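PDB 1QTE: soluble lytic murein transglycosylase from Escherichia coli, which cleaves the beta-1,4-glycosidic bonds between N-acetylmuramic acid and N-acetylglucosamine in peptidoglycan, forming a 1,6-anhydro bond in the muramic acid product. Local coordinates for residues 484-489 and 519-524; 493-498 and 524-529; 472-477 and 589-594. All coordinates share one frame; numbering follows the deposited sequence.

Interaction 1 (484-489 and 519-524). With NAG (2-acetamido-2-deoxy-beta-D-glucopyranose), chain B.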
loop_
_atom_site.group_PDB
_atom_site.type_symbol
_atom_site.label_atom_id
_atom_site.label_comp_id
_atom_site.label_asym_id
_atom_site.label_seq_id
_atom_site.Cartn_x
_atom_site.Cartn_y
_atom_site.Cartn_z
ATOM N N LYS A 484 9.516 -1.382 -13.846
ATOM C CA LYS A 484 10.657 -1.070 -12.982
ATOM C C LYS A 484 10.313 -0.914 -11.511
ATOM O O LYS A 484 11.181 -0.599 -10.698
ATOM C CB LYS A 484 11.323 0.221 -13.481
ATOM C CG LYS A 484 11.605 0.236 -14.980
ATOM C CD LYS A 484 12.541 -0.888 -15.400
ATOM C CE LYS A 484 12.755 -0.870 -16.910
ATOM N NZ LYS A 484 13.589 -2.013 -17.370
ATOM N N VAL A 485 9.060 -1.169 -11.155
ATOM C CA VAL A 485 8.645 -0.997 -9.770
ATOM C C VAL A 485 9.049 -2.146 -8.845
ATOM O O VAL A 485 9.075 -3.309 -9.248
ATOM C CB VAL A 485 7.119 -0.706 -9.671
ATOM C CG1 VAL A 485 6.301 -1.960 -9.905
ATOM C CG2 VAL A 485 6.780 -0.049 -8.335
ATOM N N LYS A 486 9.427 -1.791 -7.619
ATOM C CA LYS A 486 9.808 -2.761 -6.595
ATOM C C LYS A 486 9.054 -2.400 -5.323
ATOM O O LYS A 486 8.933 -1.217 -4.979
ATOM C CB LYS A 486 11.317 -2.723 -6.334
ATOM C CG LYS A 486 12.156 -3.221 -7.489
ATOM C CD LYS A 486 13.660 -3.108 -7.219
ATOM C CE LYS A 486 14.112 -4.001 -6.066
ATOM N NZ LYS A 486 15.589 -3.903 -5.856
ATOM N N SER A 487 8.500 -3.403 -4.648
ATOM C CA SER A 487 7.758 -3.160 -3.413
ATOM C C SER A 487 8.754 -2.980 -2.261
ATOM O O SER A 487 9.951 -3.192 -2.436
ATOM C CB SER A 487 6.800 -4.319 -3.130
ATOM O OG SER A 487 7.508 -5.482 -2.750
ATOM N N PRO A 488 8.279 -2.542 -1.081
ATOM C CA PRO A 488 9.205 -2.359 0.046
ATOM C C PRO A 488 9.928 -3.654 0.421
ATOM O O PRO A 488 11.112 -3.634 0.782
ATOM C CB PRO A 488 8.288 -1.889 1.172
ATOM C CG PRO A 488 7.151 -1.217 0.445
ATOM C CD PRO A 488 6.910 -2.140 -0.711
ATOM N N VAL A 489 9.223 -4.781 0.292
ATOM C CA VAL A 489 9.796 -6.085 0.614
ATOM C C VAL A 489 10.700 -6.665 -0.470
ATOM O O VAL A 489 11.340 -7.692 -0.256
ATOM C CB VAL A 489 8.715 -7.121 1.011
ATOM C CG1 VAL A 489 7.958 -6.637 2.242
ATOM C CG2 VAL A 489 7.759 -7.384 -0.145
ATOM N N GLN A 519 17.547 -8.749 -13.253
ATOM C CA GLN A 519 16.945 -9.090 -14.540
ATOM C C GLN A 519 15.410 -9.078 -14.469
ATOM O O GLN A 519 14.737 -9.038 -15.504
ATOM C CB GLN A 519 17.418 -10.464 -15.013
ATOM C CG GLN A 519 18.897 -10.574 -15.272
ATOM C CD GLN A 519 19.314 -12.014 -15.472
ATOM O OE1 GLN A 519 19.809 -12.654 -14.553
ATOM N NE2 GLN A 519 19.091 -12.536 -16.665
ATOM N N LEU A 520 14.864 -9.127 -13.252
ATOM C CA LEU A 520 13.419 -9.106 -13.066
ATOM C C LEU A 520 12.821 -7.764 -13.510
ATOM O O LEU A 520 11.612 -7.648 -13.688
ATOM C CB LEU A 520 13.052 -9.419 -11.615
ATOM C CG LEU A 520 13.476 -10.815 -11.130
ATOM C CD1 LEU A 520 13.130 -10.984 -9.651
ATOM C CD2 LEU A 520 12.784 -11.897 -11.983
ATOM N N LEU A 521 13.677 -6.763 -13.703
ATOM C CA LEU A 521 13.223 -5.454 -14.167
ATOM C C LEU A 521 13.066 -5.407 -15.695
ATOM O O LEU A 521 12.583 -4.418 -16.251
ATOM C CB LEU A 521 14.152 -4.342 -13.674
ATOM C CG LEU A 521 14.176 -4.172 -12.150
ATOM C CD1 LEU A 521 15.004 -2.951 -11.784
ATOM C CD2 LEU A 521 12.769 -4.014 -11.624
ATOM N N ASP A 522 13.526 -6.458 -16.373
ATOM C CA ASP A 522 13.381 -6.549 -17.820
ATOM C C ASP A 522 12.001 -7.171 -18.072
ATOM O O ASP A 522 11.719 -8.265 -17.588
ATOM C CB ASP A 522 14.465 -7.454 -18.415
ATOM C CG ASP A 522 14.210 -7.777 -19.875
ATOM O OD1 ASP A 522 14.155 -6.834 -20.696
ATOM O OD2 ASP A 522 14.029 -8.968 -20.192
ATOM N N PRO A 523 11.152 -6.508 -18.868
ATOM C CA PRO A 523 9.805 -7.012 -19.163
ATOM C C PRO A 523 9.704 -8.466 -19.626
ATOM O O PRO A 523 8.941 -9.241 -19.046
ATOM C CB PRO A 523 9.295 -6.026 -20.222
ATOM C CG PRO A 523 9.975 -4.758 -19.844
ATOM C CD PRO A 523 11.385 -5.224 -19.555
ATOM N N GLU A 524 10.481 -8.851 -20.638
ATOM C CA GLU A 524 10.427 -10.228 -21.124
ATOM C C GLU A 524 10.834 -11.250 -20.059
ATOM O O GLU A 524 10.144 -12.244 -19.853
ATOM C CB GLU A 524 11.280 -10.423 -22.388
ATOM C CG GLU A 524 11.206 -11.852 -22.932
ATOM C CD GLU A 524 11.685 -11.989 -24.374
ATOM O OE1 GLU A 524 12.209 -11.011 -24.949
ATOM O OE2 GLU A 524 11.522 -13.086 -24.948
HETATM C C1 NAG B . 0.576 -4.103 -5.169
HETATM C C2 NAG B . 2.040 -4.466 -4.852
HETATM C C3 NAG B . 2.340 -5.987 -5.027
HETATM C C4 NAG B . 1.289 -6.801 -4.220
HETATM C C5 NAG B . -0.179 -6.324 -4.559
HETATM C C6 NAG B . -1.121 -6.967 -3.533
HETATM C C7 NAG B . 3.725 -2.732 -5.406
HETATM C C8 NAG B . 4.476 -2.081 -6.570
HETATM N N2 NAG B . 2.878 -3.698 -5.750
HETATM O O3 NAG B . 3.676 -6.273 -4.578
HETATM O O4 NAG B . 1.396 -8.211 -4.443
HETATM O O5 NAG B . -0.305 -4.915 -4.376
HETATM O O6 NAG B . -2.448 -6.529 -3.766
HETATM O O7 NAG B . 3.907 -2.383 -4.239
#

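Interaction 2 (493-498 and 524-529). With NAG (2-acetamido-2-deoxy-beta-D-glucopyranose), chain B.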
loop_
_atom_site.group_PDB
_atom_site.type_symbol
_atom_site.label_atom_id
_atom_site.label_comp_id
_atom_site.label_asym_id
_atom_site.label_seq_id
_atom_site.Cartn_x
_atom_site.Cartn_y
_atom_site.Cartn_z
ATOM N N GLY A 493 9.268 -5.854 -10.682
ATOM C CA GLY A 493 8.684 -5.814 -12.013
ATOM C C GLY A 493 7.201 -6.013 -12.226
ATOM O O GLY A 493 6.405 -5.966 -11.287
ATOM N N LEU A 494 6.856 -6.241 -13.494
ATOM C CA LEU A 494 5.479 -6.405 -13.944
ATOM C C LEU A 494 4.632 -7.365 -13.137
ATOM O O LEU A 494 3.474 -7.077 -12.855
ATOM C CB LEU A 494 5.446 -6.832 -15.415
ATOM C CG LEU A 494 6.030 -5.826 -16.419
ATOM C CD1 LEU A 494 6.067 -6.448 -17.822
ATOM C CD2 LEU A 494 5.200 -4.559 -16.418
ATOM N N MET A 495 5.209 -8.509 -12.782
ATOM C CA MET A 495 4.480 -9.511 -12.021
ATOM C C MET A 495 4.912 -9.599 -10.555
ATOM O O MET A 495 4.543 -10.532 -9.838
ATOM C CB MET A 495 4.531 -10.861 -12.754
ATOM C CG MET A 495 3.939 -10.755 -14.160
ATOM S SD MET A 495 3.748 -12.285 -15.112
ATOM C CE MET A 495 2.332 -13.017 -14.260
ATOM N N GLN A 496 5.671 -8.590 -10.114
ATOM C CA GLN A 496 6.114 -8.492 -8.726
ATOM C C GLN A 496 6.649 -9.808 -8.177
ATOM O O GLN A 496 6.111 -10.378 -7.226
ATOM C CB GLN A 496 4.963 -7.956 -7.873
ATOM C CG GLN A 496 4.699 -6.464 -8.128
ATOM C CD GLN A 496 5.810 -5.590 -7.572
ATOM O OE1 GLN A 496 5.841 -5.299 -6.382
ATOM N NE2 GLN A 496 6.744 -5.195 -8.429
ATOM N N ILE A 497 7.739 -10.260 -8.785
ATOM C CA ILE A 497 8.373 -11.516 -8.416
ATOM C C ILE A 497 9.431 -11.321 -7.337
ATOM O O ILE A 497 10.272 -10.438 -7.444
ATOM C CB ILE A 497 9.026 -12.170 -9.663
ATOM C CG1 ILE A 497 7.983 -12.293 -10.788
ATOM C CG2 ILE A 497 9.568 -13.573 -9.317
ATOM C CD1 ILE A 497 8.566 -12.694 -12.141
ATOM N N MET A 498 9.350 -12.130 -6.277
ATOM C CA MET A 498 10.320 -12.088 -5.184
ATOM C C MET A 498 11.565 -12.843 -5.669
ATOM O O MET A 498 11.458 -13.763 -6.481
ATOM C CB MET A 498 9.735 -12.773 -3.946
ATOM C CG MET A 498 8.642 -11.974 -3.232
ATOM S SD MET A 498 9.298 -10.477 -2.480
ATOM C CE MET A 498 10.326 -11.175 -1.181
ATOM N N GLU A 524 10.481 -8.851 -20.638
ATOM C CA GLU A 524 10.427 -10.228 -21.124
ATOM C C GLU A 524 10.834 -11.250 -20.059
ATOM O O GLU A 524 10.144 -12.244 -19.853
ATOM C CB GLU A 524 11.280 -10.423 -22.388
ATOM C CG GLU A 524 11.206 -11.852 -22.932
ATOM C CD GLU A 524 11.685 -11.989 -24.374
ATOM O OE1 GLU A 524 12.209 -11.011 -24.949
ATOM O OE2 GLU A 524 11.522 -13.086 -24.948
ATOM N N THR A 525 11.934 -10.985 -19.366
ATOM C CA THR A 525 12.428 -11.890 -18.325
ATOM C C THR A 525 11.376 -12.050 -17.226
ATOM O O THR A 525 11.102 -13.161 -16.774
ATOM C CB THR A 525 13.735 -11.350 -17.674
ATOM O OG1 THR A 525 14.739 -11.174 -18.678
ATOM C CG2 THR A 525 14.255 -12.326 -16.613
ATOM N N ASN A 526 10.796 -10.927 -16.810
ATOM C CA ASN A 526 9.777 -10.923 -15.764
ATOM C C ASN A 526 8.551 -11.735 -16.197
ATOM O O ASN A 526 8.079 -12.603 -15.469
ATOM C CB ASN A 526 9.377 -9.483 -15.429
ATOM C CG ASN A 526 8.513 -9.399 -14.195
ATOM O OD1 ASN A 526 7.316 -9.670 -14.248
ATOM N ND2 ASN A 526 9.120 -9.032 -13.070
ATOM N N ILE A 527 8.050 -11.461 -17.395
ATOM C CA ILE A 527 6.889 -12.177 -17.935
ATOM C C ILE A 527 7.169 -13.681 -18.100
ATOM O O ILE A 527 6.312 -14.518 -17.829
ATOM C CB ILE A 527 6.445 -11.529 -19.273
ATOM C CG1 ILE A 527 5.843 -10.150 -18.978
ATOM C CG2 ILE A 527 5.420 -12.408 -20.013
ATOM C CD1 ILE A 527 5.607 -9.295 -20.212
ATOM N N ASN A 528 8.381 -14.020 -18.509
ATOM C CA ASN A 528 8.781 -15.421 -18.682
ATOM C C ASN A 528 8.695 -16.157 -17.331
ATOM O O ASN A 528 7.987 -17.153 -17.193
ATOM C CB ASN A 528 10.223 -15.460 -19.231
ATOM C CG ASN A 528 10.772 -16.880 -19.428
ATOM O OD1 ASN A 528 10.036 -17.861 -19.463
ATOM N ND2 ASN A 528 12.086 -16.976 -19.568
ATOM N N ILE A 529 9.372 -15.621 -16.319
ATOM C CA ILE A 529 9.395 -16.255 -15.001
ATOM C C ILE A 529 8.050 -16.175 -14.282
ATOM O O ILE A 529 7.613 -17.147 -13.646
ATOM C CB ILE A 529 10.534 -15.661 -14.138
ATOM C CG1 ILE A 529 11.878 -15.905 -14.843
ATOM C CG2 ILE A 529 10.527 -16.278 -12.738
ATOM C CD1 ILE A 529 13.092 -15.336 -14.114
HETATM C C1 NAG B . 0.576 -4.103 -5.169
HETATM C C2 NAG B . 2.040 -4.466 -4.852
HETATM C C3 NAG B . 2.340 -5.987 -5.027
HETATM C C4 NAG B . 1.289 -6.801 -4.220
HETATM C C5 NAG B . -0.179 -6.324 -4.559
HETATM C C6 NAG B . -1.121 -6.967 -3.533
HETATM C C7 NAG B . 3.725 -2.732 -5.406
HETATM C C8 NAG B . 4.476 -2.081 -6.570
HETATM N N2 NAG B . 2.878 -3.698 -5.750
HETATM O O3 NAG B . 3.676 -6.273 -4.578
HETATM O O4 NAG B . 1.396 -8.211 -4.443
HETATM O O5 NAG B . -0.305 -4.915 -4.376
HETATM O O6 NAG B . -2.448 -6.529 -3.766
HETATM O O7 NAG B . 3.907 -2.383 -4.239
#

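Interaction 3 (472-477 and 589-594). With DAL (D-alanine), chain Q.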
loop_
_atom_site.group_PDB
_atom_site.type_symbol
_atom_site.label_atom_id
_atom_site.label_comp_id
_atom_site.label_asym_id
_atom_site.label_seq_id
_atom_site.Cartn_x
_atom_site.Cartn_y
_atom_site.Cartn_z
ATOM N N MET A 472 -2.272 -11.208 -17.822
ATOM C CA MET A 472 -2.285 -9.749 -17.903
ATOM C C MET A 472 -3.005 -9.122 -16.709
ATOM O O MET A 472 -2.550 -8.107 -16.178
ATOM C CB MET A 472 -2.874 -9.288 -19.236
ATOM C CG MET A 472 -1.939 -9.615 -20.408
ATOM S SD MET A 472 -2.646 -9.299 -22.036
ATOM C CE MET A 472 -2.381 -7.512 -22.155
ATOM N N ALA A 473 -4.092 -9.753 -16.262
ATOM C CA ALA A 473 -4.852 -9.281 -15.100
ATOM C C ALA A 473 -3.959 -9.288 -13.861
ATOM O O ALA A 473 -3.980 -8.347 -13.063
ATOM C CB ALA A 473 -6.073 -10.181 -14.865
ATOM N N ILE A 474 -3.218 -10.381 -13.680
ATOM C CA ILE A 474 -2.303 -10.527 -12.556
ATOM C C ILE A 474 -1.254 -9.409 -12.611
ATOM O O ILE A 474 -1.011 -8.726 -11.614
ATOM C CB ILE A 474 -1.598 -11.919 -12.596
ATOM C CG1 ILE A 474 -2.603 -13.037 -12.252
ATOM C CG2 ILE A 474 -0.365 -11.937 -11.675
ATOM C CD1 ILE A 474 -2.936 -13.177 -10.753
ATOM N N ALA A 475 -0.645 -9.210 -13.780
ATOM C CA ALA A 475 0.366 -8.161 -13.946
ATOM C C ALA A 475 -0.207 -6.770 -13.643
ATOM O O ALA A 475 0.417 -5.973 -12.930
ATOM C CB ALA A 475 0.952 -8.214 -15.351
ATOM N N ARG A 476 -1.407 -6.500 -14.155
ATOM C CA ARG A 476 -2.089 -5.220 -13.939
ATOM C C ARG A 476 -2.260 -4.944 -12.443
ATOM O O ARG A 476 -1.963 -3.844 -11.968
ATOM C CB ARG A 476 -3.457 -5.235 -14.627
ATOM C CG ARG A 476 -4.366 -4.060 -14.292
ATOM C CD ARG A 476 -3.741 -2.722 -14.675
ATOM N NE ARG A 476 -4.656 -1.611 -14.426
ATOM C CZ ARG A 476 -4.912 -1.084 -13.229
ATOM N NH1 ARG A 476 -4.294 -1.531 -12.147
ATOM N NH2 ARG A 476 -5.764 -0.078 -13.118
ATOM N N GLN A 477 -2.711 -5.956 -11.701
ATOM C CA GLN A 477 -2.903 -5.825 -10.257
ATOM C C GLN A 477 -1.571 -5.636 -9.534
ATOM O O GLN A 477 -1.455 -4.800 -8.639
ATOM C CB GLN A 477 -3.618 -7.069 -9.707
ATOM C CG GLN A 477 -3.595 -7.218 -8.179
ATOM C CD GLN A 477 -4.352 -6.129 -7.439
ATOM O OE1 GLN A 477 -5.287 -5.521 -7.970
ATOM N NE2 GLN A 477 -3.949 -5.878 -6.200
ATOM N N LYS A 589 -10.465 -10.551 -5.788
ATOM C CA LYS A 589 -11.596 -9.813 -6.343
ATOM C C LYS A 589 -11.140 -8.939 -7.516
ATOM O O LYS A 589 -11.732 -8.976 -8.598
ATOM C CB LYS A 589 -12.256 -8.946 -5.263
ATOM C CG LYS A 589 -13.006 -9.738 -4.199
ATOM C CD LYS A 589 -13.600 -8.815 -3.161
ATOM C CE LYS A 589 -14.424 -9.568 -2.129
ATOM N NZ LYS A 589 -14.946 -8.617 -1.084
ATOM N N ASN A 590 -10.064 -8.189 -7.310
ATOM C CA ASN A 590 -9.533 -7.317 -8.360
ATOM C C ASN A 590 -9.109 -8.125 -9.584
ATOM O O ASN A 590 -9.490 -7.797 -10.701
ATOM C CB ASN A 590 -8.313 -6.523 -7.870
ATOM C CG ASN A 590 -8.675 -5.377 -6.959
ATOM O OD1 ASN A 590 -9.848 -5.086 -6.731
ATOM N ND2 ASN A 590 -7.657 -4.693 -6.452
ATOM N N VAL A 591 -8.332 -9.186 -9.376
ATOM C CA VAL A 591 -7.850 -9.986 -10.510
ATOM C C VAL A 591 -8.972 -10.601 -11.349
ATOM O O VAL A 591 -8.881 -10.618 -12.579
ATOM C CB VAL A 591 -6.823 -11.089 -10.083
ATOM C CG1 VAL A 591 -6.486 -11.995 -11.279
ATOM C CG2 VAL A 591 -5.538 -10.438 -9.576
ATOM N N LEU A 592 -10.018 -11.109 -10.690
ATOM C CA LEU A 592 -11.144 -11.700 -11.412
ATOM C C LEU A 592 -11.857 -10.616 -12.229
ATOM O O LEU A 592 -12.211 -10.842 -13.383
ATOM C CB LEU A 592 -12.117 -12.397 -10.451
ATOM C CG LEU A 592 -11.541 -13.604 -9.689
ATOM C CD1 LEU A 592 -12.622 -14.220 -8.807
ATOM C CD2 LEU A 592 -10.980 -14.644 -10.650
ATOM N N ALA A 593 -12.032 -9.436 -11.635
ATOM C CA ALA A 593 -12.671 -8.321 -12.340
ATOM C C ALA A 593 -11.802 -7.874 -13.525
ATOM O O ALA A 593 -12.312 -7.685 -14.638
ATOM C CB ALA A 593 -12.915 -7.151 -11.387
ATOM N N TYR A 594 -10.488 -7.792 -13.306
ATOM C CA TYR A 594 -9.555 -7.362 -14.352
ATOM C C TYR A 594 -9.468 -8.350 -15.508
ATOM O O TYR A 594 -9.310 -7.942 -16.656
ATOM C CB TYR A 594 -8.150 -7.131 -13.798
ATOM C CG TYR A 594 -8.020 -6.021 -12.775
ATOM C CD1 TYR A 594 -9.100 -5.200 -12.443
ATOM C CD2 TYR A 594 -6.812 -5.820 -12.118
ATOM C CE1 TYR A 594 -8.973 -4.199 -11.465
ATOM C CE2 TYR A 594 -6.672 -4.842 -11.157
ATOM C CZ TYR A 594 -7.751 -4.032 -10.828
ATOM O OH TYR A 594 -7.582 -3.065 -9.861
HETATM N N DAL Q . -5.799 1.348 -7.521
HETATM C CA DAL Q . -6.859 1.291 -8.524
HETATM C CB DAL Q . -7.996 0.397 -8.028
HETATM C C DAL Q . -6.356 0.807 -9.876
HETATM O O DAL Q . -7.022 1.114 -10.885
HETATM O OXT DAL Q . -5.307 0.135 -9.911
HETATM O O HOH W 1 -5.414 -2.727 -8.401
#

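Interaction 1 (484-489 and 519-524)
Lys484 and Leu521 carry this surface contact, the lysine reaching with its ammonium end for a backbone oxygen while its aliphatic part lies against the leucine. Lys484 NZ donates to Leu521 O at 2.8 Å. It comes in well above the carbonyl plane, 44° out of it, and bends away from the C=O direction (C=O...N angle 136°), so the bond does not follow a lone pair. The lysine chain kinks once, at chi2 (-60°), then runs extended; this turn carries CD past Leu521 CB at 4.2 Å and delivers NZ to the carbonyl. Leu521 answers from the other end, its methyl CD2 resting 3.9 Å from Lys484 CA. The same methyl meets the base of the Lys486 side chain, CG to CD2 4.3 Å, and one leucine branch thus bridges two lysines of the loop. Behind this shell, Asp522 stands at the N-cap of helix 523-540, and its OD2 also bonds Thr525 OG1; its own N donates to Gln519 O, consistent with a turn held in place under Leu521 O. On the loop side Asn482 OD1 accepts from Lys484 N, and Val485 is paired with Gly493 through the backbone. Val485 faces the other way, toward the N-acetylglucosamine bound in the lysozyme-like domain: its CG2 touches NAG C8, the acetamido methyl, at 3.5 Å, and Ser487 CB lies 3.7 Å from NAG O7. Lys484 NZ stands 5.9 Å from Asp522 OD1, too far for a salt bridge, and a sulfate ion, probably from the crystallisation liquor, lies about 4 Å from the lysine side chain at nearest atoms. The chemistry is therefore one charge-to-dipole bond over a small apolar patch, joining the substrate-lining loop to the turn before helix 523-540.

Interaction 2 (493-498 and 524-529)
Gly493 presses its bare CA to within 3.4 Å of Asn526 ND2, at a place where a beta carbon would run into the asparagine amide, and its positive phi also suits glycine. It starts a type I turn, Gly493 to Gln496, that ends in a G1 beta bulge, Gln496 and Ile497 both facing Ser492; the turn belongs to the loop joining two helices of the lysozyme-like domain. Asn526, on helix 523-540, points its amide into this turn. Its OD1 accepts from Met495 N at 2.8 Å, the donor tilted 26° from the carbonyl plane, while its ND2 gives hydrogen bonds to Ser492 O and Leu520 O. Both ends of this buried amide are thus satisfied, and its rotation is fixed. CG set anti to the backbone N (chi1 -170°) is what sends the amide off the helix toward the loop. Gln496 turns its back on the helix and joins turn to sugar. Its NE2 reaches Gly493 O, which also receives Gln496 N, by an almost straight bond (176°) in the carbonyl plane on a lone pair; a second bond, to Val485 O, is weak. The opposite amide atom, OE1, takes a hydrogen bond from NAG O3 at 3.0 Å. A leucine in place of Gln496 would probably leave NAG O3 without this acceptor and Gly493 O with the turn's backbone donor alone. Apolar side chains flank the asparagine. Leu494 CD1 touches Ile527 CD1 at 3.7 Å, the two side chains lying at a slant, and Met495 also packs on Ile474 and Ala475 of the helix bearing Glu478, the predicted active-site residue. Ile497 runs antiparallel alongside the Asn526 side chain, bringing its methyl CD1 to 3.4 Å from Asn526 O.

Interaction 3 (472-477 and 589-594)
Arg476 and Tyr594 meet nearly at right angles where segments 472-477 and 589-594, on helices 468-479 and 582-601 of the lysozyme-like domain, approach to 8.5 Å between axes, their directions 130° apart. The arginine CG lies 3.7 Å from Tyr594 CD2, and CE2 sits over one guanidinium face, the two planes inclined by 43°. At its edge the guanidinium holds the carboxylate of the bound D-alanine: NH2 donates to O at 2.8 Å and NH1 to OXT at 3.0 Å. Arg448 NH2 also bonds this ligand, consistent with a subsite for a murein peptide. Gln477 crosses Asn590 almost perpendicularly, amide planes 47° apart, and accepts Asn590 ND2 on OE1 at 2.9 Å. A bend at chi2 folds the glutamine back to this bond, while its NE2 reaches NAG O6. Farther along, Ala473 CB packs at 3.8 Å on Tyr594 CB, and Ile474 CD1 meets Val591 CG1 at 3.8 Å. One water hydrogen-bonds Gln477 OE1 and, at the ring edge, Tyr594 OH, which lies 2.6 Å from the water oxygen.

How the interactions relate
Interactions 1 and 2 lie with their centres 7 Å apart and lock together: Val485 O faces Gly493 N at 2.9 Å, and Leu520 O faces Asn526 ND2 at 2.9 Å, both probable hydrogen bonds. They share Glu524 and helix 523-540. Interaction 3, about 15 Å from interaction 2 between centres, closes the chain loop within which both others are nested; Leu494 O touches Ala475 CB at 3.7 Å. No touch joins interactions 1 and 3. The sugar unites them all: NAG meets Val485, Gln496 and Gln477 and is also bonded to Glu478, the predicted active-site residue, whose side chain is about 5 Å from that of Met495 at nearest atoms.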